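Side-chain contact in glutathione S-transferase (Legionella pneumophila subsp. pneumophila str. Philadelphia 1, PDB 3NIV), which probably acts as a zeta-class glutathione transferase with maleylacetoacetate isomerase activity: residues Cys170-Val175 and Tyr197-Pro202. Residues are numbered along the deposited sequence; the frame is centred on the assembly and turned at random.
Sequences CLIPQV and YCLTLP
I172 meets C198 and L199 with its two branches, and the contact is wholly apolar. The ethyl arm takes C198: CD1 lies 3.8 Å from C198 CB and 3.9 Å from C198 SG, so the terminal methyl rests alongside the CB-SG bond instead of facing one atom. CG1 of the same arm is also 3.8 Å from C198 CB, which places the methylene of the cysteine against both carbons of the arm. The methyl branch serves the other neighbour, with I172 CG2 at 4.1 Å from L199 CD2, a looser approach in which the two side chains pass each other in opposite directions.

Torsions account for this division. In I172, CG2 is anti to the backbone N, while CG1 lies beside that N, roughly opposite the carbonyl carbon (chi1 -82°), sending one branch to each partner. L199 starts differently: its CB does not aim at I172, and with CD1 extended away from CA (chi2 -179°) the other methyl, CD2, is the one turned toward I172 CG2. The nearest CA atoms across the contact, those of I172 and C198, are 7.6 Å from each other.

The 197-202 segment turns here. A type I turn runs from C198 to L201, closed by L201 N to C198 O at 3.0 Å, while Y197 O accepts both T200 N and T200 OG1, the latter at 2.8 Å. These bonds hold the backbone that presents C198 and L199.

The packing joins helix 166-180, kinked at P173, to the end region of helix 189-198 within the all-helical C-terminal domain of the GST fold. I172 also touches N195 of that helix and Y15 of helix 12-23, linking the contact to the thioredoxin-like N-terminal domain, while L171 and V175 pack on helix 127-149.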
loop_
_atom_site.group_PDB
_atom_site.type_symbol
_atom_site.label_atom_id
_atom_site.label_comp_id
_atom_site.label_asym_id
_atom_site.label_seq_id
_atom_site.Cartn_x
_atom_site.Cartn_y
_atom_site.Cartn_z
ATOM N N CYS A 170 1.623 10.419 6.048
ATOM C CA CYS A 170 1.921 10.041 4.666
ATOM C C CYS A 170 1.821 11.213 3.697
ATOM O O CYS A 170 2.458 11.210 2.648
ATOM C CB CYS A 170 1.021 8.896 4.201
ATOM S SG CYS A 170 1.309 7.360 5.091
ATOM N N LEU A 171 1.026 12.213 4.058
ATOM C CA LEU A 171 0.779 13.358 3.183
ATOM C C LEU A 171 1.989 14.279 3.053
ATOM O O LEU A 171 2.359 14.683 1.948
ATOM C CB LEU A 171 -0.414 14.162 3.689
ATOM C CG LEU A 171 -0.752 15.410 2.876
ATOM C CD1 LEU A 171 -0.978 15.042 1.416
ATOM C CD2 LEU A 171 -1.978 16.133 3.446
ATOM N N ILE A 172 2.605 14.609 4.182
ATOM C CA ILE A 172 3.718 15.551 4.179
ATOM C C ILE A 172 4.856 15.131 3.236
ATOM O O ILE A 172 5.267 15.911 2.391
ATOM C CB ILE A 172 4.190 15.895 5.622
ATOM C CG1 ILE A 172 3.295 16.979 6.212
ATOM C CG2 ILE A 172 5.620 16.378 5.646
ATOM C CD1 ILE A 172 1.805 16.652 6.211
ATOM N N PRO A 173 5.346 13.885 3.352
ATOM C CA PRO A 173 6.392 13.443 2.415
ATOM C C PRO A 173 5.960 13.513 0.943
ATOM O O PRO A 173 6.752 13.916 0.098
ATOM C CB PRO A 173 6.672 12.000 2.848
ATOM C CG PRO A 173 6.287 11.973 4.295
ATOM C CD PRO A 173 5.089 12.886 4.404
ATOM N N GLN A 174 4.718 13.167 0.642
ATOM C CA GLN A 174 4.237 13.262 -0.733
ATOM C C GLN A 174 4.263 14.694 -1.290
ATOM O O GLN A 174 4.586 14.908 -2.452
ATOM C CB GLN A 174 2.826 12.684 -0.853
ATOM C CG GLN A 174 2.375 12.462 -2.289
ATOM C CD GLN A 174 3.326 11.564 -3.079
ATOM O OE1 GLN A 174 3.837 11.967 -4.115
ATOM N NE2 GLN A 174 3.566 10.347 -2.585
ATOM N N VAL A 175 3.905 15.663 -0.452
ATOM C CA VAL A 175 3.850 17.058 -0.853
ATOM C C VAL A 175 5.276 17.587 -1.043
ATOM O O VAL A 175 5.550 18.365 -1.948
ATOM C CB VAL A 175 3.085 17.893 0.192
ATOM C CG1 VAL A 175 3.208 19.393 -0.091
ATOM C CG2 VAL A 175 1.626 17.468 0.227
ATOM N N TYR A 197 0.623 23.697 8.220
ATOM C CA TYR A 197 0.492 23.445 9.646
ATOM C C TYR A 197 1.502 22.405 10.128
ATOM O O TYR A 197 2.407 22.724 10.901
ATOM C CB TYR A 197 -0.924 23.021 10.016
ATOM C CG TYR A 197 -1.025 22.606 11.457
ATOM C CD1 TYR A 197 -1.092 23.552 12.464
ATOM C CD2 TYR A 197 -1.015 21.264 11.815
ATOM C CE1 TYR A 197 -1.168 23.179 13.787
ATOM C CE2 TYR A 197 -1.087 20.882 13.137
ATOM C CZ TYR A 197 -1.169 21.843 14.119
ATOM O OH TYR A 197 -1.249 21.468 15.441
ATOM N N CYS A 198 1.357 21.167 9.664
ATOM C CA CYS A 198 2.230 20.095 10.108
ATOM C C CYS A 198 3.697 20.484 10.097
ATOM O O CYS A 198 4.457 20.075 10.975
ATOM C CB CYS A 198 2.010 18.825 9.275
ATOM S SG CYS A 198 0.442 17.981 9.618
ATOM N N LEU A 199 4.103 21.282 9.114
ATOM C CA LEU A 199 5.517 21.609 8.972
ATOM C C LEU A 199 6.090 22.443 10.118
ATOM O O LEU A 199 7.298 22.673 10.186
ATOM C CB LEU A 199 5.782 22.248 7.614
ATOM C CG LEU A 199 5.802 21.136 6.567
ATOM C CD1 LEU A 199 6.074 21.643 5.153
ATOM C CD2 LEU A 199 6.819 20.077 6.980
ATOM N N THR A 200 5.226 22.868 11.032
ATOM C CA THR A 200 5.659 23.656 12.182
ATOM C C THR A 200 5.894 22.801 13.435
ATOM O O THR A 200 6.421 23.288 14.439
ATOM C CB THR A 200 4.634 24.735 12.525
ATOM O OG1 THR A 200 3.488 24.123 13.116
ATOM C CG2 THR A 200 4.208 25.486 11.272
ATOM N N LEU A 201 5.499 21.533 13.383
ATOM C CA LEU A 201 5.766 20.623 14.487
ATOM C C LEU A 201 7.181 20.051 14.370
ATOM O O LEU A 201 7.634 19.717 13.274
ATOM C CB LEU A 201 4.742 19.490 14.494
ATOM C CG LEU A 201 3.296 19.865 14.150
ATOM C CD1 LEU A 201 2.445 18.620 13.865
ATOM C CD2 LEU A 201 2.669 20.707 15.242
ATOM N N PRO A 202 7.895 19.969 15.504
ATOM C CA PRO A 202 9.218 19.348 15.583
ATOM C C PRO A 202 9.212 17.934 15.017
ATOM O O PRO A 202 10.136 17.557 14.282
ATOM C CB PRO A 202 9.476 19.284 17.090
ATOM C CG PRO A 202 8.719 20.409 17.639
ATOM C CD PRO A 202 7.512 20.608 16.773
#